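PDB 4KFR: genome packaging NTPase B204 from Sulfolobus turreted icosahedral virus 2, which probably hydrolyses nucleoside triphosphates to drive packaging of the viral genome. Local coordinates for residues V10-S15 with M156-E161; E104-F109 with S136-Y141. All coordinates share one frame; numbering follows the deposited sequence.

Contact 1. Residues V10-S15 with M156-E161. With SO4 (sulfate ion), chain D.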
loop_
_atom_site.group_PDB
_atom_site.type_symbol
_atom_site.label_atom_id
_atom_site.label_comp_id
_atom_site.label_asym_id
_atom_site.label_seq_id
_atom_site.Cartn_x
_atom_site.Cartn_y
_atom_site.Cartn_z
ATOM N N VAL A 10 -7.729 -2.552 -0.848
ATOM C CA VAL A 10 -8.225 -3.725 -1.582
ATOM C C VAL A 10 -9.488 -3.421 -2.383
ATOM O O VAL A 10 -10.472 -2.906 -1.846
ATOM C CB VAL A 10 -8.562 -4.936 -0.640
ATOM C CG1 VAL A 10 -8.819 -6.193 -1.464
ATOM C CG2 VAL A 10 -7.456 -5.187 0.380
ATOM N N GLY A 11 -9.474 -3.778 -3.663
ATOM C CA GLY A 11 -10.630 -3.564 -4.515
ATOM C C GLY A 11 -10.336 -3.820 -5.979
ATOM O O GLY A 11 -9.232 -3.556 -6.456
ATOM N N ARG A 12 -11.326 -4.345 -6.694
ATOM C CA ARG A 12 -11.173 -4.616 -8.127
ATOM C C ARG A 12 -10.857 -3.345 -8.905
ATOM O O ARG A 12 -11.079 -2.241 -8.409
ATOM C CB ARG A 12 -12.457 -5.226 -8.682
ATOM C CG ARG A 12 -13.654 -4.290 -8.614
ATOM C CD ARG A 12 -14.947 -5.026 -9.001
ATOM N NE ARG A 12 -16.097 -4.121 -9.064
ATOM C CZ ARG A 12 -17.361 -4.520 -9.212
ATOM N NH1 ARG A 12 -17.650 -5.818 -9.307
ATOM N NH2 ARG A 12 -18.343 -3.622 -9.259
ATOM N N LYS A 13 -10.350 -3.502 -10.126
ATOM C CA LYS A 13 -10.036 -2.351 -10.976
ATOM C C LYS A 13 -11.195 -1.365 -11.044
ATOM O O LYS A 13 -12.359 -1.765 -11.069
ATOM C CB LYS A 13 -9.650 -2.785 -12.394
ATOM C CG LYS A 13 -8.237 -3.304 -12.536
ATOM C CD LYS A 13 -7.905 -3.551 -14.000
ATOM C CE LYS A 13 -6.491 -4.077 -14.188
ATOM N NZ LYS A 13 -6.391 -5.533 -13.866
ATOM N N LYS A 14 -10.846 -0.078 -11.041
ATOM C CA LYS A 14 -11.807 1.035 -11.044
ATOM C C LYS A 14 -12.608 1.213 -9.751
ATOM O O LYS A 14 -13.594 1.950 -9.729
ATOM C CB LYS A 14 -12.715 0.984 -12.282
ATOM C CG LYS A 14 -11.911 0.973 -13.581
ATOM C CD LYS A 14 -12.724 0.500 -14.772
ATOM C CE LYS A 14 -13.563 1.616 -15.361
ATOM N NZ LYS A 14 -13.944 1.306 -16.782
ATOM N N SER A 15 -12.163 0.576 -8.669
ATOM C CA SER A 15 -12.772 0.793 -7.357
ATOM C C SER A 15 -12.484 2.209 -6.844
ATOM O O SER A 15 -13.241 2.744 -6.052
ATOM C CB SER A 15 -12.242 -0.212 -6.331
ATOM O OG SER A 15 -12.712 -1.529 -6.565
ATOM N N MET A 156 -11.130 -1.305 2.325
ATOM C CA MET A 156 -11.752 -2.214 1.369
ATOM C C MET A 156 -12.885 -1.536 0.615
ATOM O O MET A 156 -13.741 -0.893 1.221
ATOM C CB MET A 156 -12.286 -3.459 2.093
ATOM C CG MET A 156 -11.209 -4.460 2.522
ATOM S SD MET A 156 -11.787 -5.600 3.809
ATOM C CE MET A 156 -12.050 -4.493 5.186
ATOM N N PHE A 157 -12.883 -1.673 -0.704
ATOM C CA PHE A 157 -14.017 -1.241 -1.515
ATOM C C PHE A 157 -14.966 -2.426 -1.718
ATOM O O PHE A 157 -14.674 -3.548 -1.296
ATOM C CB PHE A 157 -13.551 -0.692 -2.873
ATOM C CG PHE A 157 -12.775 0.601 -2.782
ATOM C CD1 PHE A 157 -13.421 1.821 -2.880
ATOM C CD2 PHE A 157 -11.407 0.593 -2.604
ATOM C CE1 PHE A 157 -12.719 3.004 -2.807
ATOM C CE2 PHE A 157 -10.695 1.783 -2.520
ATOM C CZ PHE A 157 -11.349 2.985 -2.617
ATOM N N TYR A 158 -16.094 -2.160 -2.366
ATOM C CA TYR A 158 -17.140 -3.146 -2.593
ATOM C C TYR A 158 -16.651 -4.435 -3.242
ATOM O O TYR A 158 -15.871 -4.398 -4.194
ATOM C CB TYR A 158 -18.244 -2.548 -3.469
ATOM C CG TYR A 158 -19.173 -3.586 -4.053
ATOM C CD1 TYR A 158 -20.202 -4.139 -3.292
ATOM C CD2 TYR A 158 -19.022 -4.026 -5.365
ATOM C CE1 TYR A 158 -21.051 -5.095 -3.820
ATOM C CE2 TYR A 158 -19.865 -4.991 -5.900
ATOM C CZ TYR A 158 -20.877 -5.520 -5.125
ATOM O OH TYR A 158 -21.719 -6.473 -5.656
ATOM N N THR A 159 -17.133 -5.562 -2.714
ATOM C CA THR A 159 -17.044 -6.864 -3.378
ATOM C C THR A 159 -18.148 -7.782 -2.857
ATOM O O THR A 159 -18.548 -7.691 -1.695
ATOM C CB THR A 159 -15.669 -7.547 -3.177
ATOM O OG1 THR A 159 -15.596 -8.741 -3.973
ATOM C CG2 THR A 159 -15.445 -7.905 -1.711
ATOM N N ARG A 160 -18.655 -8.648 -3.728
ATOM C CA ARG A 160 -19.575 -9.701 -3.310
ATOM C C ARG A 160 -18.992 -11.079 -3.620
ATOM O O ARG A 160 -19.653 -12.089 -3.428
ATOM C CB ARG A 160 -20.941 -9.551 -3.998
ATOM C CG ARG A 160 -21.946 -8.688 -3.235
ATOM N N GLU A 161 -17.752 -11.115 -4.098
ATOM C CA GLU A 161 -17.114 -12.376 -4.469
ATOM C C GLU A 161 -16.893 -13.261 -3.224
ATOM O O GLU A 161 -16.187 -12.876 -2.285
ATOM C CB GLU A 161 -15.805 -12.105 -5.216
ATOM C CG GLU A 161 -15.448 -13.163 -6.253
ATOM C CD GLU A 161 -14.780 -14.397 -5.649
ATOM O OE1 GLU A 161 -13.611 -14.289 -5.219
ATOM O OE2 GLU A 161 -15.420 -15.476 -5.611
HETATM S S SO4 D . -8.473 1.589 -9.068
HETATM O O1 SO4 D . -8.357 0.608 -10.139
HETATM O O2 SO4 D . -8.970 0.933 -7.859
HETATM O O3 SO4 D . -9.425 2.611 -9.492
HETATM O O4 SO4 D . -7.180 2.208 -8.794
HETATM O O HOH W 1 -12.400 -5.253 -1.075
HETATM O O HOH W 2 -13.687 -5.407 -5.401
HETATM O O HOH W 3 -15.189 -2.155 -5.915
#
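Val-10 and Met-156 pair as the last residues of two parallel strands, and Phe-157 N gives a nearly straight 2.9 Å hydrogen bond to Val-10 O. The same oxygen is approached by Met-156 CA, at 3.5 Å. Beyond this bridge the backbones separate and waters fill in: one joins Val-10 O to Phe-157 O, and two others tie Tyr-158 O to Arg-12 N and to Ser-15 OG. Phe-157, with CG beside its own backbone N (chi1 -67°), lays one ring face against Ser-15, whose O lies 3.3 Å from Phe-157 CE1, while Val-10 O meets the ring edge in plane. Ser-15 is small enough to let its CB come to 3.7 Å from Phe-157 CG. Its hydroxyl donates to Arg-12 O, 2.6 Å from Ser-15 OG; Ser-15 N bonds the same carbonyl, closing a type II turn. Farther out the extended Arg-12 crosses Tyr-158, its guanidinium face over the ring's edge with the planes 73° apart. The turn presents Lys-14 N to a sulfate oxygen (O1) at 2.7 Å, and Gly-16, Lys-17 and Ser-18 add their amides, an anion-binding strand-loop-helix consistent with the Walker A P-loop of NTPases.

Contact 2. Residues E104-F109 with S136-Y141; sequences EAYYHF and STQRVY
Glu-104 meets Thr-137 through its carboxylate: Thr-137 OG1 donates to the syn lone pair of Glu-104 OE1, 2.9 Å away. The anti lone pair of that oxygen takes Tyr-106 N, also at 2.9 Å and nearly straight, so two donors fix the carboxylate's rotation. Glu-104 OE2 receives a weak bond from Gln-138 NE2 at 3.4 Å, with the amide plane turned 54° from the carboxylate. A glutamate has the length to curl back in this way: CG lies anti to the backbone N (chi1 -179°) and the bend at chi2 (42°) returns the acid toward the other segment. On the backbone, Ala-105 N bonds Ser-136 O at 2.7 Å, where a small methyl fits close to the strand. The two segments leave the C-terminal ends of neighbouring parallel strands, 98-102 and 131-137, in the core of a P-loop NTPase fold; Glu-104 follows the end of strand 98-102, a position consistent with the glutamate just after the Walker B aspartate. Around this shell, the Tyr-106 ring lies with Glu-104 CG over its centre, 3.5 Å above. Arg-139 NH2 comes obliquely to Tyr-106 CE2 at 3.9 Å, its guanidinium held by a salt bridge to Asp-142, while Lys-13 bonds Gln-138 OE1.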
loop_
_atom_site.group_PDB
_atom_site.type_symbol
_atom_site.label_atom_id
_atom_site.label_comp_id
_atom_site.label_asym_id
_atom_site.label_seq_id
_atom_site.Cartn_x
_atom_site.Cartn_y
_atom_site.Cartn_z
ATOM N N GLU A 104 0.717 -2.182 -7.076
ATOM C CA GLU A 104 0.167 -3.536 -7.091
ATOM C C GLU A 104 1.020 -4.457 -6.225
ATOM O O GLU A 104 2.058 -4.958 -6.662
ATOM C CB GLU A 104 0.031 -4.085 -8.519
ATOM C CG GLU A 104 -0.567 -5.498 -8.591
ATOM C CD GLU A 104 -1.762 -5.728 -7.644
ATOM O OE1 GLU A 104 -1.549 -6.231 -6.519
ATOM O OE2 GLU A 104 -2.919 -5.438 -8.026
ATOM N N ALA A 105 0.556 -4.669 -4.999
ATOM C CA ALA A 105 1.305 -5.395 -3.980
ATOM C C ALA A 105 1.565 -6.854 -4.308
ATOM O O ALA A 105 2.520 -7.430 -3.781
ATOM C CB ALA A 105 0.600 -5.274 -2.610
ATOM N N TYR A 106 0.747 -7.462 -5.168
ATOM C CA TYR A 106 0.966 -8.883 -5.462
ATOM C C TYR A 106 2.310 -9.198 -6.121
ATOM O O TYR A 106 2.763 -10.334 -6.088
ATOM C CB TYR A 106 -0.230 -9.575 -6.161
ATOM C CG TYR A 106 -0.471 -9.281 -7.634
ATOM C CD1 TYR A 106 0.532 -9.444 -8.588
ATOM C CD2 TYR A 106 -1.734 -8.904 -8.080
ATOM C CE1 TYR A 106 0.295 -9.186 -9.940
ATOM C CE2 TYR A 106 -1.983 -8.643 -9.432
ATOM C CZ TYR A 106 -0.963 -8.788 -10.356
ATOM O OH TYR A 106 -1.205 -8.537 -11.696
ATOM N N TYR A 107 2.964 -8.193 -6.686
ATOM C CA TYR A 107 4.281 -8.420 -7.264
ATOM C C TYR A 107 5.349 -8.718 -6.216
ATOM O O TYR A 107 6.382 -9.297 -6.534
ATOM C CB TYR A 107 4.706 -7.227 -8.118
ATOM C CG TYR A 107 3.917 -7.150 -9.396
ATOM C CD1 TYR A 107 4.070 -8.120 -10.384
ATOM C CD2 TYR A 107 3.004 -6.128 -9.614
ATOM C CE1 TYR A 107 3.335 -8.065 -11.562
ATOM C CE2 TYR A 107 2.266 -6.063 -10.785
ATOM C CZ TYR A 107 2.435 -7.032 -11.754
ATOM O OH TYR A 107 1.699 -6.968 -12.915
ATOM N N HIS A 108 5.097 -8.346 -4.965
ATOM C CA HIS A 108 6.143 -8.423 -3.961
ATOM C C HIS A 108 5.719 -9.141 -2.701
ATOM O O HIS A 108 6.570 -9.559 -1.915
ATOM C CB HIS A 108 6.625 -7.010 -3.598
ATOM C CG HIS A 108 7.209 -6.257 -4.756
ATOM N ND1 HIS A 108 8.207 -6.774 -5.550
ATOM C CD2 HIS A 108 6.937 -5.025 -5.248
ATOM C CE1 HIS A 108 8.525 -5.895 -6.486
ATOM N NE2 HIS A 108 7.768 -4.824 -6.323
ATOM N N PHE A 109 4.409 -9.245 -2.499
ATOM C CA PHE A 109 3.839 -9.875 -1.313
ATOM C C PHE A 109 2.806 -10.923 -1.703
ATOM O O PHE A 109 1.780 -11.083 -1.043
ATOM C CB PHE A 109 3.187 -8.829 -0.410
ATOM C CG PHE A 109 4.148 -7.799 0.125
ATOM C CD1 PHE A 109 4.447 -6.653 -0.610
ATOM C CD2 PHE A 109 4.753 -7.973 1.366
ATOM C CE1 PHE A 109 5.344 -5.707 -0.115
ATOM C CE2 PHE A 109 5.636 -7.027 1.869
ATOM C CZ PHE A 109 5.923 -5.888 1.129
ATOM N N SER A 136 -1.392 -1.643 -2.342
ATOM C CA SER A 136 -2.663 -1.657 -3.059
ATOM C C SER A 136 -2.801 -2.987 -3.782
ATOM O O SER A 136 -1.828 -3.481 -4.334
ATOM C CB SER A 136 -2.722 -0.490 -4.060
ATOM O OG SER A 136 -4.035 -0.306 -4.560
ATOM N N THR A 137 -3.996 -3.574 -3.773
ATOM C CA THR A 137 -4.216 -4.824 -4.506
ATOM C C THR A 137 -5.664 -4.987 -4.974
ATOM O O THR A 137 -6.566 -4.323 -4.467
ATOM C CB THR A 137 -3.761 -6.070 -3.684
ATOM O OG1 THR A 137 -3.518 -7.171 -4.573
ATOM C CG2 THR A 137 -4.806 -6.457 -2.644
ATOM N N GLN A 138 -5.886 -5.871 -5.947
ATOM C CA GLN A 138 -7.215 -6.024 -6.546
ATOM C C GLN A 138 -8.109 -6.986 -5.788
ATOM O O GLN A 138 -9.284 -6.711 -5.570
ATOM C CB GLN A 138 -7.107 -6.481 -8.007
ATOM C CG GLN A 138 -6.553 -5.425 -8.931
ATOM C CD GLN A 138 -6.198 -5.986 -10.298
ATOM O OE1 GLN A 138 -7.032 -6.602 -10.969
ATOM N NE2 GLN A 138 -4.947 -5.800 -10.705
ATOM N N ARG A 139 -7.543 -8.122 -5.400
ATOM C CA ARG A 139 -8.293 -9.178 -4.737
ATOM C C ARG A 139 -7.662 -9.460 -3.382
ATOM O O ARG A 139 -6.443 -9.609 -3.283
ATOM C CB ARG A 139 -8.269 -10.445 -5.590
ATOM C CG ARG A 139 -9.062 -10.313 -6.892
ATOM C CD ARG A 139 -8.587 -11.318 -7.932
ATOM N NE ARG A 139 -7.203 -11.060 -8.335
ATOM C CZ ARG A 139 -6.851 -10.345 -9.401
ATOM N NH1 ARG A 139 -7.781 -9.818 -10.187
ATOM N NH2 ARG A 139 -5.565 -10.161 -9.683
ATOM N N VAL A 140 -8.486 -9.542 -2.346
ATOM C CA VAL A 140 -7.957 -9.719 -0.997
ATOM C C VAL A 140 -7.066 -10.958 -0.854
ATOM O O VAL A 140 -6.100 -10.941 -0.098
ATOM C CB VAL A 140 -9.086 -9.740 0.064
ATOM C CG1 VAL A 140 -9.922 -11.000 -0.062
ATOM C CG2 VAL A 140 -8.502 -9.628 1.469
ATOM N N TYR A 141 -7.380 -12.019 -1.592
ATOM C CA TYR A 141 -6.719 -13.302 -1.397
ATOM C C TYR A 141 -5.431 -13.432 -2.188
ATOM O O TYR A 141 -4.872 -14.524 -2.289
ATOM C CB TYR A 141 -7.663 -14.483 -1.712
ATOM C CG TYR A 141 -8.305 -14.485 -3.084
ATOM C CD1 TYR A 141 -7.539 -14.601 -4.239
ATOM C CD2 TYR A 141 -9.686 -14.413 -3.222
ATOM C CE1 TYR A 141 -8.127 -14.614 -5.494
ATOM C CE2 TYR A 141 -10.285 -14.422 -4.474
ATOM C CZ TYR A 141 -9.499 -14.530 -5.603
ATOM O OH TYR A 141 -10.084 -14.542 -6.849
#

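From the N terminus, strand 6-10 runs into the loop 10-15, which waits some 140 residues for its partner 156-161. In between the chain passes through strands 35-40, 55-57, 68-72 and 98-102 to 104-109, and a much shorter loop, containing helices 117-124 and 126-129, brings it to 136-141. Contact 2 thus closes a small loop lying wholly within the large one closed by contact 1. In the sheet, strand 6-10 stands between 131-137 and 153-156, so the contacts join the C-terminal ends of central parallel strands, in the order 98-102, 131-137, 6-10, 153-156. They meet directly: Gly-11 N probably bonds Thr-137 O, Val-10 packs against Val-140, and Glu-161 against Tyr-141.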